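Local coordinates for glutamate receptor 1 (Adineta vaga, PDB 4IO2), which binds L-glutamate in this extracellular ligand-binding domain and probably functions as a ligand-gated ion channel in the membrane, at residues S106-R112 against T196-F202; N131-R136 against G172-F178; M120-K124 against Y144-I149. One frame throughout, in Å; residues are numbered along the deposited sequence. Where two conformers were deposited one is given.

Contact 1 of 3, residues S106-R112 against T196-F202; sequences SMRILMR and TLVGEDF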
loop_
_atom_site.group_PDB
_atom_site.type_symbol
_atom_site.label_atom_id
_atom_site.label_comp_id
_atom_site.label_asym_id
_atom_site.label_seq_id
_atom_site.Cartn_x
_atom_site.Cartn_y
_atom_site.Cartn_z
ATOM N N SER A 106 -4.617 -0.152 -8.619
ATOM C CA SER A 106 -5.088 1.067 -9.272
ATOM C C SER A 106 -6.039 0.575 -10.371
ATOM O O SER A 106 -6.172 -0.641 -10.608
ATOM C CB SER A 106 -3.945 1.874 -9.856
ATOM O OG SER A 106 -3.242 1.067 -10.785
ATOM N N MET A 107 -6.754 1.501 -10.985
ATOM C CA MET A 107 -7.698 1.152 -12.050
ATOM C C MET A 107 -7.224 1.671 -13.378
ATOM O O MET A 107 -6.434 2.618 -13.443
ATOM C CB MET A 107 -9.132 1.658 -11.777
ATOM C CG MET A 107 -9.734 1.073 -10.527
ATOM S SD MET A 107 -11.491 1.473 -10.364
ATOM C CE MET A 107 -11.422 3.131 -9.748
ATOM N N ARG A 108 -7.686 0.994 -14.430
ATOM C CA ARG A 108 -7.487 1.421 -15.798
ATOM C C ARG A 108 -8.783 1.484 -16.540
ATOM O O ARG A 108 -9.768 0.903 -16.140
ATOM C CB ARG A 108 -6.481 0.536 -16.528
ATOM C CG ARG A 108 -5.069 0.711 -15.885
ATOM C CD ARG A 108 -3.913 0.584 -16.766
ATOM N NE ARG A 108 -3.954 1.503 -17.882
ATOM C CZ ARG A 108 -3.234 1.288 -18.959
ATOM N NH1 ARG A 108 -2.486 0.172 -19.015
ATOM N NH2 ARG A 108 -3.307 2.134 -19.974
ATOM N N ILE A 109 -8.784 2.273 -17.610
ATOM C CA ILE A 109 -9.888 2.301 -18.527
ATOM C C ILE A 109 -9.798 1.123 -19.523
ATOM O O ILE A 109 -8.773 0.947 -20.175
ATOM C CB ILE A 109 -9.908 3.624 -19.281
ATOM C CG1 ILE A 109 -10.055 4.808 -18.305
ATOM C CG2 ILE A 109 -11.046 3.601 -20.322
ATOM C CD1 ILE A 109 -9.751 6.183 -18.891
ATOM N N LEU A 110 -10.883 0.342 -19.603
ATOM C CA LEU A 110 -11.044 -0.844 -20.493
ATOM C C LEU A 110 -11.924 -0.433 -21.668
ATOM O O LEU A 110 -12.961 0.172 -21.477
ATOM C CB LEU A 110 -11.723 -1.984 -19.710
ATOM C CG LEU A 110 -11.966 -3.300 -20.466
ATOM C CD1 LEU A 110 -10.686 -3.980 -20.792
ATOM C CD2 LEU A 110 -12.869 -4.266 -19.636
ATOM N N MET A 111 -11.548 -0.883 -22.867
ATOM C CA MET A 111 -12.283 -0.499 -24.078
ATOM C C MET A 111 -11.984 -1.481 -25.199
ATOM O O MET A 111 -11.065 -2.292 -25.083
ATOM C CB MET A 111 -11.839 0.895 -24.518
ATOM C CG MET A 111 -10.380 1.005 -25.012
ATOM S SD MET A 111 -9.985 2.702 -25.545
ATOM C CE MET A 111 -8.500 2.472 -26.520
ATOM N N ARG A 112 -12.744 -1.411 -26.290
ATOM C CA ARG A 112 -12.405 -2.152 -27.501
ATOM C C ARG A 112 -11.133 -1.621 -28.113
ATOM O O ARG A 112 -10.901 -0.390 -28.144
ATOM C CB ARG A 112 -13.497 -1.980 -28.550
ATOM C CG ARG A 112 -14.820 -2.619 -28.195
ATOM C CD ARG A 112 -15.857 -2.318 -29.332
ATOM N NE ARG A 112 -16.044 -0.870 -29.564
ATOM C CZ ARG A 112 -16.826 -0.063 -28.836
ATOM N NH1 ARG A 112 -17.512 -0.552 -27.799
ATOM N NH2 ARG A 112 -16.898 1.245 -29.116
ATOM N N THR A 196 -8.701 -3.820 -24.717
ATOM C CA THR A 196 -7.424 -3.211 -24.343
ATOM C C THR A 196 -7.608 -2.150 -23.244
ATOM O O THR A 196 -8.739 -1.814 -22.875
ATOM C CB THR A 196 -6.709 -2.606 -25.579
ATOM O OG1 THR A 196 -5.320 -2.380 -25.271
ATOM C CG2 THR A 196 -7.387 -1.314 -26.054
ATOM N N LEU A 197 -6.487 -1.638 -22.733
ATOM C CA LEU A 197 -6.475 -0.628 -21.687
ATOM C C LEU A 197 -5.924 0.654 -22.251
ATOM O O LEU A 197 -5.112 0.617 -23.182
ATOM C CB LEU A 197 -5.589 -1.101 -20.521
ATOM C CG LEU A 197 -5.874 -2.545 -20.049
ATOM C CD1 LEU A 197 -4.955 -2.941 -18.928
ATOM C CD2 LEU A 197 -7.314 -2.667 -19.606
ATOM N N VAL A 198 -6.338 1.787 -21.698
ATOM C CA VAL A 198 -5.869 3.097 -22.151
ATOM C C VAL A 198 -5.773 4.086 -20.993
ATOM O O VAL A 198 -6.513 3.984 -20.014
ATOM C CB VAL A 198 -6.792 3.677 -23.287
ATOM C CG1 VAL A 198 -8.161 4.124 -22.734
ATOM C CG2 VAL A 198 -6.095 4.824 -24.083
ATOM N N GLY A 199 -4.869 5.053 -21.122
ATOM C CA GLY A 199 -4.789 6.139 -20.170
ATOM C C GLY A 199 -3.873 5.835 -18.999
ATOM O O GLY A 199 -3.386 4.722 -18.813
ATOM N N GLU A 200 -3.657 6.848 -18.167
ATOM C CA GLU A 200 -2.897 6.649 -16.946
ATOM C C GLU A 200 -3.714 5.860 -15.948
ATOM O O GLU A 200 -4.940 5.864 -15.951
ATOM C CB GLU A 200 -2.529 7.995 -16.338
ATOM C CG GLU A 200 -1.676 8.877 -17.238
ATOM C CD GLU A 200 -1.495 10.254 -16.654
ATOM O OE1 GLU A 200 -1.692 10.396 -15.422
ATOM O OE2 GLU A 200 -1.171 11.192 -17.425
ATOM N N ASP A 201 -2.998 5.199 -15.058
ATOM C CA ASP A 201 -3.607 4.539 -13.917
ATOM C C ASP A 201 -4.337 5.605 -13.085
ATOM O O ASP A 201 -3.960 6.795 -13.116
ATOM C CB ASP A 201 -2.536 3.814 -13.075
ATOM C CG ASP A 201 -1.556 2.952 -13.926
ATOM O OD1 ASP A 201 -1.903 2.525 -15.044
ATOM O OD2 ASP A 201 -0.430 2.670 -13.454
ATOM N N PHE A 202 -5.385 5.198 -12.368
ATOM C CA PHE A 202 -6.035 6.108 -11.451
ATOM C C PHE A 202 -6.555 5.372 -10.213
ATOM O O PHE A 202 -6.623 4.144 -10.181
ATOM C CB PHE A 202 -7.138 6.885 -12.179
ATOM C CG PHE A 202 -8.240 6.030 -12.755
ATOM C CD1 PHE A 202 -8.084 5.395 -13.973
ATOM C CD2 PHE A 202 -9.448 5.860 -12.086
ATOM C CE1 PHE A 202 -9.097 4.595 -14.508
ATOM C CE2 PHE A 202 -10.463 5.059 -12.623
ATOM C CZ PHE A 202 -10.276 4.419 -13.829
HETATM O O HOH W 1 -6.108 3.865 -17.426
#
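Five backbone hydrogen bonds set an antiparallel register that is broken once. At one end M107 and F202 form a hydrogen-bonded pair (M107 N to F202 O 2.8 Å, F202 N to M107 O 3.0 Å). At the other, M111 and T196 do the same (T196 N to M111 O 2.8 Å, M111 N to T196 O 3.0 Å), and V198 N reaches I109 O at 3.0 Å. Between M107 and I109 the register slips by two residues, a beta bulge, where the partner strand turns a corner at G199 (phi 89°). A water fills the gap: it accepts from I109 N (3.1 Å) and R108 NE (3.2 Å) and donates to V198 O (2.6 Å) and E200 O (2.7 Å).

R108 covers this corner. Its NH2 makes a weak hydrogen bond to G199 O (2.8 Å), and NE lies 3.6 Å from D201 OD1, a long, purely electrostatic salt bridge.

Apolar packing occupies both faces. M107, I109, M111, V198 and F202 share one: M107 CB sits over the F202 ring, 3.9 Å from its centroid (CH-pi), and M111 SD meets V198 CG1 at 3.6 Å. L110 CD1 and L197 CD2 (3.8 Å) lie on the other, toward helices 162-170 and 181-190. This bulged antiparallel pair belongs to the sheet of one lobe in the two-lobed, periplasmic-binding-protein-like fold of glutamate-receptor ligand-binding domains.

Contact 2 of 3, residues N131-R136 against G172-F178; sequences NRIGIR and GIIDVSF. With GLU (glutamic acid), chain E.
A beta-alpha-beta unit of the periplasmic-binding-protein-like fold is closed here. Helix 162-170 joins strand 157-159 to strand 177-180, and strand 134-136, preceded by a 3-10 segment at 131-132, runs between these strands, backbone-bonded to Y157 and L159 on one side and 172-178 on the other. G172 ends the helix in a Schellman motif (phi/psi 75/22°).

CA-CA distances are 4.3 Å for R132-I174, 5.2 Å for the single bridge I133-V176 and 4.8 Å for G134-S177. R132 O accepts from D175 N (2.9 Å) and, weakly, V176 N (3.4 Å); G134 N donates to V176 O (2.9 Å). G134 O takes the hydroxyl of S177 (OG 2.7 Å, chi1 t). A CB on G134 would lie 2.4 Å from I174 CD1, so no side chain fits.

R132 (chi1 m, chi2 t, chi3 p, chi4 89°) uses every guanidinium nitrogen: NE to D175 OD2 and NH2 to D175 OD1, both 2.9 Å, form a two-pronged salt bridge; G172 O takes NH2 (2.7 Å), NH1 weakly (3.2 Å) and a water (3.0 Å) that accepts from NH1 (2.6 Å). D175 OD1 is shared with R112. Another water donates to N131 O (2.6 Å) and I173 O (2.8 Å). I135 CD1 lies over the F178 ring face, 3.9 Å from its centroid (CH-pi); F178 N lacks a partner.

At R136 (m, t, m, chi4 152°) a water accepts from R136 N (2.9 Å) and NE (3.0 Å) and donates to S177 OG (3.0 Å). R136 NH2 donates to F178 O at 2.9 Å. In the ligand pocket, R136 NH2 also donates to GLU OE2 at 2.8 Å.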
loop_
_atom_site.group_PDB
_atom_site.type_symbol
_atom_site.label_atom_id
_atom_site.label_comp_id
_atom_site.label_asym_id
_atom_site.label_seq_id
_atom_site.Cartn_x
_atom_site.Cartn_y
_atom_site.Cartn_z
ATOM N N ASN A 131 -24.077 7.571 -20.304
ATOM C CA ASN A 131 -24.596 6.224 -20.522
ATOM C C ASN A 131 -23.762 5.316 -21.444
ATOM O O ASN A 131 -24.134 4.150 -21.716
ATOM C CB ASN A 131 -25.968 6.229 -21.055
ATOM C CG ASN A 131 -26.685 4.934 -20.783
ATOM O OD1 ASN A 131 -26.644 4.407 -19.696
ATOM N ND2 ASN A 131 -27.425 4.491 -21.737
ATOM N N ARG A 132 -22.662 5.857 -21.980
ATOM C CA ARG A 132 -21.710 4.986 -22.649
ATOM C C ARG A 132 -20.482 4.639 -21.817
ATOM O O ARG A 132 -19.548 3.982 -22.301
ATOM C CB ARG A 132 -21.357 5.572 -24.003
ATOM C CG ARG A 132 -22.634 5.611 -24.906
ATOM C CD ARG A 132 -22.453 5.755 -26.413
ATOM N NE ARG A 132 -21.624 4.672 -26.946
ATOM C CZ ARG A 132 -22.046 3.481 -27.380
ATOM N NH1 ARG A 132 -23.304 3.138 -27.408
ATOM N NH2 ARG A 132 -21.140 2.595 -27.770
ATOM N N ILE A 133 -20.527 5.071 -20.555
ATOM C CA ILE A 133 -19.578 4.579 -19.564
ATOM C C ILE A 133 -20.221 3.468 -18.697
ATOM O O ILE A 133 -21.123 3.751 -17.938
ATOM C CB ILE A 133 -19.098 5.762 -18.699
ATOM C CG1 ILE A 133 -18.548 6.903 -19.581
ATOM C CG2 ILE A 133 -18.062 5.278 -17.657
ATOM C CD1 ILE A 133 -18.366 8.178 -18.825
ATOM N N GLY A 134 -19.794 2.205 -18.840
ATOM C CA GLY A 134 -20.352 1.104 -18.051
ATOM C C GLY A 134 -19.607 0.956 -16.727
ATOM O O GLY A 134 -18.391 1.070 -16.677
ATOM N N ILE A 135 -20.364 0.792 -15.651
ATOM C CA ILE A 135 -19.788 0.614 -14.331
ATOM C C ILE A 135 -20.441 -0.574 -13.622
ATOM O O ILE A 135 -21.638 -0.655 -13.517
ATOM C CB ILE A 135 -19.948 1.896 -13.474
ATOM C CG1 ILE A 135 -19.188 3.108 -14.070
ATOM C CG2 ILE A 135 -19.521 1.616 -12.000
ATOM C CD1 ILE A 135 -17.715 3.108 -13.959
ATOM N N ARG A 136 -19.619 -1.497 -13.121
ATOM C CA ARG A 136 -20.100 -2.599 -12.287
ATOM C C ARG A 136 -20.542 -2.115 -10.908
ATOM O O ARG A 136 -19.768 -1.565 -10.113
ATOM C CB ARG A 136 -19.034 -3.681 -12.158
ATOM C CG ARG A 136 -18.778 -4.438 -13.444
ATOM C CD ARG A 136 -17.530 -5.302 -13.327
ATOM N NE ARG A 136 -16.329 -4.446 -13.348
ATOM C CZ ARG A 136 -15.176 -4.704 -12.786
ATOM N NH1 ARG A 136 -15.035 -5.806 -12.029
ATOM N NH2 ARG A 136 -14.158 -3.885 -12.972
ATOM N N GLY A 172 -20.834 -3.054 -28.561
ATOM C CA GLY A 172 -20.933 -1.640 -28.860
ATOM C C GLY A 172 -21.975 -0.881 -28.065
ATOM O O GLY A 172 -22.373 0.236 -28.427
ATOM N N ILE A 173 -22.368 -1.432 -26.907
ATOM C CA ILE A 173 -23.368 -0.785 -26.071
ATOM C C ILE A 173 -22.709 0.274 -25.185
ATOM O O ILE A 173 -23.309 1.300 -24.869
ATOM C CB ILE A 173 -24.050 -1.800 -25.156
ATOM C CG1 ILE A 173 -24.828 -2.809 -25.991
ATOM C CG2 ILE A 173 -24.993 -1.119 -24.181
ATOM C CD1 ILE A 173 -25.251 -4.039 -25.226
ATOM N N ILE A 174 -21.495 -0.010 -24.728
ATOM C CA ILE A 174 -20.705 1.003 -24.040
ATOM C C ILE A 174 -19.368 1.182 -24.737
ATOM O O ILE A 174 -18.932 0.309 -25.518
ATOM C CB ILE A 174 -20.484 0.610 -22.540
ATOM C CG1 ILE A 174 -19.831 -0.783 -22.428
ATOM C CG2 ILE A 174 -21.820 0.661 -21.822
ATOM C CD1 ILE A 174 -19.545 -1.213 -20.939
ATOM N N ASP A 175 -18.715 2.300 -24.483
ATOM C CA ASP A 175 -17.387 2.544 -25.061
ATOM C C ASP A 175 -16.262 2.280 -24.084
ATOM O O ASP A 175 -15.148 1.989 -24.517
ATOM C CB ASP A 175 -17.295 3.988 -25.578
ATOM C CG ASP A 175 -18.218 4.255 -26.758
ATOM O OD1 ASP A 175 -18.343 3.358 -27.626
ATOM O OD2 ASP A 175 -18.858 5.332 -26.717
ATOM N N VAL A 176 -16.518 2.410 -22.772
ATOM C CA VAL A 176 -15.476 2.219 -21.771
ATOM C C VAL A 176 -16.086 1.607 -20.525
ATOM O O VAL A 176 -17.280 1.729 -20.254
ATOM C CB VAL A 176 -14.767 3.532 -21.377
ATOM C CG1 VAL A 176 -14.029 4.154 -22.537
ATOM C CG2 VAL A 176 -15.785 4.532 -20.792
ATOM N N SER A 177 -15.240 0.941 -19.742
ATOM C CA SER A 177 -15.535 0.686 -18.326
ATOM C C SER A 177 -14.234 0.861 -17.542
ATOM O O SER A 177 -13.209 1.274 -18.115
ATOM C CB SER A 177 -16.114 -0.716 -18.139
ATOM O OG SER A 177 -16.613 -0.892 -16.802
ATOM N N PHE A 178 -14.283 0.619 -16.215
ATOM C CA PHE A 178 -13.108 0.701 -15.346
ATOM C C PHE A 178 -12.855 -0.702 -14.818
ATOM O O PHE A 178 -13.802 -1.474 -14.582
ATOM C CB PHE A 178 -13.396 1.557 -14.100
ATOM C CG PHE A 178 -13.740 3.007 -14.354
ATOM C CD1 PHE A 178 -13.438 3.624 -15.548
ATOM C CD2 PHE A 178 -14.367 3.753 -13.358
ATOM C CE1 PHE A 178 -13.762 4.951 -15.751
ATOM C CE2 PHE A 178 -14.663 5.077 -13.543
ATOM C CZ PHE A 178 -14.369 5.672 -14.751
HETATM N N GLU E . -11.426 -4.485 -6.349
HETATM C CA GLU E . -12.773 -4.034 -6.712
HETATM C C GLU E . -13.606 -3.801 -5.454
HETATM O O GLU E . -13.186 -4.244 -4.354
HETATM C CB GLU E . -13.501 -5.029 -7.620
HETATM C CG GLU E . -12.802 -5.380 -8.939
HETATM C CD GLU E . -12.751 -4.261 -9.979
HETATM O OE1 GLU E . -13.375 -3.225 -9.759
HETATM O OE2 GLU E . -12.135 -4.474 -11.056
HETATM O OXT GLU E . -14.679 -3.161 -5.557
HETATM O O HOH W 2 -25.220 3.061 -23.807
HETATM O O HOH W 3 -25.053 1.571 -28.455
HETATM O O HOH W 4 -16.795 -1.560 -13.908
#

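Contact 3 of 3, residues M120-K124 against Y144-I149; sequences MDDLK and YYLREI
Two short helical pieces meet through side chains, their axes 12.3 Å apart at closest and crossing at -64°. Residues 120-124 are helical (K124 N to M120 O 3.1 Å), as are 144-148 (E148 N to Y144 O 2.9 Å); the backbones come nearest at K124-I149, CA-CA 5.7 Å.

Y144 (chi1 t, chi2 -85°) sends its hydroxyl across the gap. K124, extended with chi2 to chi4 all t, donates from NZ to Y144 OH at 3.2 Å, and M120, folded by chi2 and chi3 both p, brings CE to 3.8 Å from Y144 CE1. R147 makes no contact with 120-124, yet it contributes indirectly: its NE holds E148 OE2 at 2.8 Å, and its side chain also packs on E230 of the second subunit. E148 (chi1 and chi2 m) points toward the first helix, where OE1 meets K124 NZ at 3.4 Å, a weak hydrogen bond within a salt bridge. K124, E148 and R147 therefore form a charge network in which the carboxylate is shared. I149 follows the helix and closes the contact, with CD1 4.2 Å from L123 CD2 and CG1 4.2 Å from K124 CG.

The segments bury 264 Å² in all, polar links at K124 beside the apolar L123-I149 and M120-Y144 contacts. L123 and I149 both rest on F178 of strand 177-180, and M120 and Y144 on F202 of strand 200-211: two helices packing on one sheet, as in an alpha/beta lobe of the periplasmic-binding-protein type.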
loop_
_atom_site.group_PDB
_atom_site.type_symbol
_atom_site.label_atom_id
_atom_site.label_comp_id
_atom_site.label_asym_id
_atom_site.label_seq_id
_atom_site.Cartn_x
_atom_site.Cartn_y
_atom_site.Cartn_z
ATOM N N MET A 120 -8.677 9.565 -19.264
ATOM C CA MET A 120 -9.756 10.015 -18.406
ATOM C C MET A 120 -10.372 11.360 -18.808
ATOM O O MET A 120 -11.544 11.600 -18.547
ATOM C CB MET A 120 -9.244 10.091 -16.975
ATOM C CG MET A 120 -10.316 10.396 -15.979
ATOM S SD MET A 120 -11.561 9.065 -15.821
ATOM C CE MET A 120 -10.670 7.729 -15.070
ATOM N N ASP A 121 -9.610 12.227 -19.464
ATOM C CA ASP A 121 -10.171 13.524 -19.880
ATOM C C ASP A 121 -11.360 13.352 -20.817
ATOM O O ASP A 121 -12.320 14.097 -20.761
ATOM C CB ASP A 121 -9.121 14.389 -20.575
ATOM C CG ASP A 121 -8.121 14.970 -19.605
ATOM O OD1 ASP A 121 -8.432 14.997 -18.392
ATOM O OD2 ASP A 121 -7.037 15.405 -20.058
ATOM N N ASP A 122 -11.302 12.338 -21.666
ATOM C CA ASP A 122 -12.381 12.127 -22.619
ATOM C C ASP A 122 -13.690 11.740 -21.919
ATOM O O ASP A 122 -14.766 12.024 -22.416
ATOM C CB ASP A 122 -11.970 11.098 -23.685
ATOM C CG ASP A 122 -10.979 11.669 -24.699
ATOM O OD1 ASP A 122 -10.954 12.901 -24.883
ATOM O OD2 ASP A 122 -10.216 10.887 -25.310
ATOM N N LEU A 123 -13.612 11.140 -20.730
ATOM C CA LEU A 123 -14.824 10.817 -19.979
ATOM C C LEU A 123 -15.314 12.026 -19.203
ATOM O O LEU A 123 -16.506 12.150 -18.943
ATOM C CB LEU A 123 -14.579 9.669 -18.966
ATOM C CG LEU A 123 -14.517 8.239 -19.483
ATOM C CD1 LEU A 123 -13.389 8.161 -20.437
ATOM C CD2 LEU A 123 -14.326 7.255 -18.332
ATOM N N LYS A 124 -14.389 12.902 -18.817
ATOM C CA LYS A 124 -14.729 14.070 -17.997
ATOM C C LYS A 124 -15.041 15.299 -18.850
ATOM O O LYS A 124 -15.548 16.284 -18.337
ATOM C CB LYS A 124 -13.594 14.365 -16.992
ATOM C CG LYS A 124 -13.529 13.395 -15.801
ATOM C CD LYS A 124 -12.267 13.559 -14.939
ATOM C CE LYS A 124 -12.312 12.641 -13.721
ATOM N NZ LYS A 124 -11.027 12.542 -12.938
ATOM N N TYR A 144 -15.817 6.005 -7.452
ATOM C CA TYR A 144 -14.968 6.903 -8.218
ATOM C C TYR A 144 -15.804 7.650 -9.257
ATOM O O TYR A 144 -15.681 8.865 -9.409
ATOM C CB TYR A 144 -13.801 6.138 -8.889
ATOM C CG TYR A 144 -12.908 7.043 -9.672
ATOM C CD1 TYR A 144 -13.218 7.386 -10.986
ATOM C CD2 TYR A 144 -11.752 7.572 -9.109
ATOM C CE1 TYR A 144 -12.403 8.226 -11.697
ATOM C CE2 TYR A 144 -10.945 8.422 -9.811
ATOM C CZ TYR A 144 -11.270 8.742 -11.100
ATOM O OH TYR A 144 -10.463 9.608 -11.809
ATOM N N TYR A 145 -16.605 6.913 -10.003
ATOM C CA TYR A 145 -17.447 7.514 -11.028
ATOM C C TYR A 145 -18.313 8.606 -10.425
ATOM O O TYR A 145 -18.413 9.725 -10.985
ATOM C CB TYR A 145 -18.305 6.438 -11.680
ATOM C CG TYR A 145 -19.205 6.990 -12.757
ATOM C CD1 TYR A 145 -20.440 7.519 -12.438
ATOM C CD2 TYR A 145 -18.821 6.981 -14.103
ATOM C CE1 TYR A 145 -21.277 8.033 -13.389
ATOM C CE2 TYR A 145 -19.644 7.517 -15.064
ATOM C CZ TYR A 145 -20.881 8.025 -14.699
ATOM O OH TYR A 145 -21.734 8.552 -15.637
ATOM N N LEU A 146 -18.987 8.289 -9.322
ATOM C CA LEU A 146 -19.957 9.205 -8.742
ATOM C C LEU A 146 -19.281 10.483 -8.215
ATOM O O LEU A 146 -19.856 11.576 -8.310
ATOM C CB LEU A 146 -20.748 8.513 -7.628
ATOM C CG LEU A 146 -21.715 7.418 -8.096
ATOM C CD1 LEU A 146 -22.276 6.643 -6.912
ATOM C CD2 LEU A 146 -22.800 7.968 -8.997
ATOM N N ARG A 147 -18.053 10.379 -7.719
ATOM C CA ARG A 147 -17.344 11.573 -7.261
ATOM C C ARG A 147 -16.681 12.376 -8.386
ATOM O O ARG A 147 -16.691 13.605 -8.347
ATOM C CB ARG A 147 -16.284 11.216 -6.221
ATOM C CG ARG A 147 -15.561 12.457 -5.649
ATOM C CD ARG A 147 -14.421 12.096 -4.687
ATOM N NE ARG A 147 -13.428 11.322 -5.414
ATOM C CZ ARG A 147 -13.242 10.013 -5.296
ATOM N NH1 ARG A 147 -13.910 9.298 -4.392
ATOM N NH2 ARG A 147 -12.353 9.432 -6.090
ATOM N N GLU A 148 -16.083 11.687 -9.354
ATOM C CA GLU A 148 -15.188 12.332 -10.329
ATOM C C GLU A 148 -15.778 12.648 -11.687
ATOM O O GLU A 148 -15.287 13.534 -12.384
ATOM C CB GLU A 148 -13.980 11.450 -10.597
ATOM C CG GLU A 148 -13.235 11.082 -9.359
ATOM C CD GLU A 148 -12.315 12.152 -8.856
ATOM O OE1 GLU A 148 -11.914 13.023 -9.650
ATOM O OE2 GLU A 148 -11.964 12.091 -7.659
ATOM N N ILE A 149 -16.813 11.919 -12.075
ATOM C CA ILE A 149 -17.395 12.081 -13.397
ATOM C C ILE A 149 -18.779 12.719 -13.335
ATOM O O ILE A 149 -19.048 13.700 -14.035
ATOM C CB ILE A 149 -17.450 10.739 -14.137
ATOM C CG1 ILE A 149 -16.025 10.279 -14.440
ATOM C CG2 ILE A 149 -18.242 10.882 -15.422
ATOM C CD1 ILE A 149 -15.961 8.907 -14.885
#

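How the contacts relate
The three contacts lie in one lobe, centres 12 to 13 Å apart. Contacts 1 and 2 share a sheet: strand 103-112 pairs with strand 177-180, L110 N lying 2.9 Å from S177 O. Aromatic and apolar side chains join all three. F202 CZ of contact 1 approaches F178 CD1 of contact 2 (3.7 Å), F202 CD2 approaches Y144 CZ of contact 3 (3.5 Å), and F178 CE1 touches L123 CD2 (3.5 Å). Proximity to glutamate grades outward, R136 of contact 2 binding it directly. Between nearest atoms, the side chain of M107 is about 5 Å from the bound GLU. The side chain of Y144 is about 9 Å from the bound GLU.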